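Local structure of type C neurotoxin (Clostridium botulinum, 3PME) at residues E393-L396 with L397-S400; I212-E215 with G216-R220. The protein probably docks the botulinum C/D mosaic neurotoxin onto nerve-cell membranes, as the receptor-binding domain that recognises gangliosides and perhaps phosphatidylethanolamine. All coordinates share one frame; numbering follows the deposited sequence.

Interaction 1 (E393-L396 with L397-S400); sequences ETKL and LSTS. With GOL (glycerol), chain D.
Lys395 and Ser398 close a type I beta turn through Leu396 and Leu397, with Ser398 N giving its hydrogen to Lys395 O at 3.0 Å. The bond is reasonably straight at hydrogen, 155°, but the donor stands well above the carbonyl plane of Lys395. A short 3-10 segment, 393-395, runs into the turn and shares Lys395 with it, and a water bridges Thr394 O to Leu397 N, donating to the first and accepting from the second at 2.9 Å.

The two end residues of the turn also meet through their side chains. Lys395 bends at chi2 (-69°), which turns the chain along the open end of the turn and brings CD to 3.9 Å from Ser398 CB. From there the chain runs straight out to its ammonium group, and Lys395 NZ donates to glycerol O3 at 3.1 Å. Ser398 points its hydroxyl anti to its own backbone N (chi1 172°), and Ser398 OG is hydrogen-bonded to glycerol O2 at 2.8 Å. The glycerol, probably from the crystallisation liquor, thus spans the lysine and the serine. Ser398 OG also pairs with Ser400 OG at 2.7 Å. A second water accepts from Lys395 NZ and is hydrogen-bonded to Ser400 OG, so ammonium group and hydroxyl pair are joined by solvent as well as by the ligand.

The turn lies at the surface of the C-terminal receptor-binding region, whose family has the trefoil fold, in the loop joining strand 383-389 to strand 403-406. On the protein side Lys395 and Leu396 rest on Met367 of strand 366-373, Ser400 shares backbone hydrogen bonding with Ala370 of that strand, and Gln357 of strand 356-360 reaches Leu396 O.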
# COMPACT_ATOMS: atom_id res chain seq x y z
N GLU A 393 5.25 23.84 11.82
CA GLU A 393 3.80 23.89 11.59
C GLU A 393 3.47 24.09 10.10
O GLU A 393 2.56 23.46 9.57
CB GLU A 393 3.16 25.00 12.44
CG GLU A 393 3.37 24.85 13.95
CD GLU A 393 4.76 25.28 14.44
OE1 GLU A 393 5.51 25.93 13.68
OE2 GLU A 393 5.10 24.97 15.61
N THR A 394 4.23 24.97 9.44
CA THR A 394 3.95 25.30 8.04
C THR A 394 4.45 24.25 7.06
O THR A 394 4.22 24.36 5.86
CB THR A 394 4.56 26.65 7.65
OG1 THR A 394 5.97 26.62 7.90
CG2 THR A 394 3.93 27.76 8.45
N LYS A 395 5.12 23.22 7.58
CA LYS A 395 5.67 22.17 6.73
C LYS A 395 4.89 20.86 6.82
O LYS A 395 5.25 19.88 6.17
CB LYS A 395 7.14 21.89 7.10
CG LYS A 395 8.11 22.96 6.63
CD LYS A 395 8.25 22.96 5.12
CE LYS A 395 9.36 23.89 4.65
NZ LYS A 395 9.41 23.96 3.16
N LEU A 396 3.81 20.87 7.61
CA LEU A 396 3.03 19.66 7.85
C LEU A 396 2.33 19.10 6.61
O LEU A 396 1.94 17.93 6.59
CB LEU A 396 2.02 19.88 8.99
CG LEU A 396 2.63 19.85 10.39
CD1 LEU A 396 1.59 20.26 11.43
CD2 LEU A 396 3.17 18.47 10.70
N LEU A 397 2.14 19.93 5.59
CA LEU A 397 1.56 19.47 4.33
C LEU A 397 2.61 19.40 3.22
O LEU A 397 2.27 19.12 2.07
CB LEU A 397 0.41 20.39 3.91
CG LEU A 397 -0.78 20.44 4.85
CD1 LEU A 397 -1.69 21.61 4.49
CD2 LEU A 397 -1.54 19.13 4.80
N SER A 398 3.87 19.65 3.56
CA SER A 398 4.95 19.62 2.58
C SER A 398 5.39 18.20 2.30
O SER A 398 5.62 17.44 3.24
CB SER A 398 6.16 20.40 3.11
OG SER A 398 7.28 20.24 2.26
N THR A 399 5.54 17.83 1.03
CA THR A 399 5.97 16.47 0.72
C THR A 399 7.41 16.24 1.20
O THR A 399 7.81 15.10 1.39
CB THR A 399 5.86 16.12 -0.78
OG1 THR A 399 6.62 17.05 -1.56
CG2 THR A 399 4.40 16.15 -1.22
N SER A 400 8.16 17.31 1.43
CA SER A 400 9.49 17.17 2.01
C SER A 400 9.47 16.53 3.40
O SER A 400 10.51 16.07 3.89
CB SER A 400 10.23 18.51 2.04
OG SER A 400 9.72 19.35 3.06
C1 GOL D . 5.25 22.08 -0.91
O1 GOL D . 5.69 20.75 -1.04
C2 GOL D . 6.21 22.87 -0.03
O2 GOL D . 7.38 22.12 0.19
C3 GOL D . 5.56 23.17 1.31
O3 GOL D . 6.52 23.72 2.20
O HOH W 1 2.84 22.60 4.57
O HOH W 2 11.24 21.63 3.06

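Interaction 2 (I212-E215 with G216-R220); sequences IVYE and GQILR
Glu215 and Arg220 meet in a salt bridge at the C-terminal end of helix 207-218, where Leu219, with positive phi, takes the chain out of the helix. The two flat groups are turned almost at right angles, their planes 79° apart. Glu215 OE1 sits at the guanidinium edge near its plane and takes the hydrogen of Arg220 NE at 2.7 Å, while NE approaches from above the carboxylate plane. Ile218 CG2 lies over the centre of one guanidinium face.

One turn apart on the helix, Tyr214 and Ile218 run side by side, and Ile218 CD1 touches the phenol obliquely, 4.1 Å from Tyr214 CZ. Val213 and Gln217 also point the same way: Val213 CG1, anti to its backbone N (chi1 -180°), reaches Gln217 NE2 at 3.6 Å, whereas Gln217 OE1 accepts from Trp74 NE1. The tyrosine ring meets the Trp74 ring too, and Val213 and Gln217 both touch Phe142, joining this helix to strands 68-77 and 141-148. Beyond the last turn a water stitches the exit, donating to Glu215 O at 2.6 Å and accepting from Arg220 N.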
# COMPACT_ATOMS: atom_id res chain seq x y z
N ILE A 212 -16.38 5.14 3.99
CA ILE A 212 -16.39 4.50 5.30
C ILE A 212 -15.76 3.11 5.22
O ILE A 212 -14.95 2.75 6.07
CB ILE A 212 -17.81 4.44 5.87
CG1 ILE A 212 -18.28 5.86 6.20
CG2 ILE A 212 -17.85 3.57 7.11
CD1 ILE A 212 -19.74 5.93 6.61
N VAL A 213 -16.12 2.35 4.19
CA VAL A 213 -15.50 1.04 3.98
C VAL A 213 -13.98 1.18 3.77
O VAL A 213 -13.19 0.50 4.42
CB VAL A 213 -16.14 0.29 2.79
CG1 VAL A 213 -15.48 -1.08 2.60
CG2 VAL A 213 -17.64 0.11 3.02
N TYR A 214 -13.59 2.08 2.88
CA TYR A 214 -12.18 2.37 2.62
C TYR A 214 -11.39 2.70 3.89
O TYR A 214 -10.36 2.08 4.17
CB TYR A 214 -12.08 3.52 1.62
CG TYR A 214 -10.68 4.04 1.29
CD1 TYR A 214 -9.68 3.18 0.84
CD2 TYR A 214 -10.40 5.39 1.38
CE1 TYR A 214 -8.41 3.68 0.50
CE2 TYR A 214 -9.16 5.90 1.06
CZ TYR A 214 -8.16 5.04 0.63
OH TYR A 214 -6.93 5.56 0.30
N GLU A 215 -11.87 3.66 4.67
CA GLU A 215 -11.11 4.08 5.84
C GLU A 215 -11.08 3.01 6.94
O GLU A 215 -10.10 2.88 7.68
CB GLU A 215 -11.63 5.42 6.38
CG GLU A 215 -11.48 6.53 5.37
CD GLU A 215 -11.09 7.85 6.00
OE1 GLU A 215 -10.64 7.85 7.16
OE2 GLU A 215 -11.21 8.89 5.32
N GLY A 216 -12.15 2.23 7.03
CA GLY A 216 -12.19 1.14 7.97
C GLY A 216 -11.11 0.14 7.63
O GLY A 216 -10.34 -0.30 8.49
N GLN A 217 -11.01 -0.19 6.35
CA GLN A 217 -10.17 -1.30 5.91
C GLN A 217 -8.72 -0.93 5.65
O GLN A 217 -7.87 -1.81 5.49
CB GLN A 217 -10.79 -1.96 4.68
CG GLN A 217 -12.13 -2.64 4.98
CD GLN A 217 -12.75 -3.24 3.74
OE1 GLN A 217 -12.26 -3.03 2.63
NE2 GLN A 217 -13.81 -4.01 3.92
N ILE A 218 -8.42 0.36 5.60
CA ILE A 218 -7.02 0.76 5.39
C ILE A 218 -6.19 0.58 6.66
O ILE A 218 -4.97 0.55 6.59
CB ILE A 218 -6.89 2.19 4.85
CG1 ILE A 218 -5.54 2.37 4.14
CG2 ILE A 218 -7.08 3.21 5.96
CD1 ILE A 218 -5.43 3.63 3.27
N LEU A 219 -6.87 0.44 7.80
CA LEU A 219 -6.22 0.30 9.11
C LEU A 219 -5.38 1.52 9.43
O LEU A 219 -4.15 1.49 9.37
CB LEU A 219 -5.38 -0.97 9.19
CG LEU A 219 -6.03 -2.30 8.81
CD1 LEU A 219 -5.08 -3.44 9.15
CD2 LEU A 219 -7.36 -2.49 9.54
N ARG A 220 -6.06 2.60 9.77
CA ARG A 220 -5.40 3.86 10.03
C ARG A 220 -4.45 3.79 11.23
O ARG A 220 -3.61 4.66 11.39
CB ARG A 220 -6.42 4.98 10.23
CG ARG A 220 -7.23 5.30 8.98
CD ARG A 220 -7.31 6.79 8.74
NE ARG A 220 -8.06 7.10 7.52
CZ ARG A 220 -7.50 7.39 6.34
NH1 ARG A 220 -6.18 7.42 6.22
NH2 ARG A 220 -8.27 7.66 5.30
O HOH W 3 -9.03 2.09 9.95

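Interaction 2 comes first along the chain, on helix 207-218 just after strand 193-201, and interaction 1 follows far downstream, in the loop between strands 383-389 and 403-406. Their centres are 24 Å apart and their nearest atoms about 13 Å, so they do not touch. The helix of interaction 2 packs on the nine-stranded sheet of the N-terminal, concanavalin-like part, and Arg220 O reaches on to Asn347 of strand 343-347 in the C-terminal sheet. Interaction 2 therefore stands where the chain passes between the two halves. The turn of interaction 1 lies on the outside of the trefoil half, the part in this toxin family generally associated with ganglioside recognition.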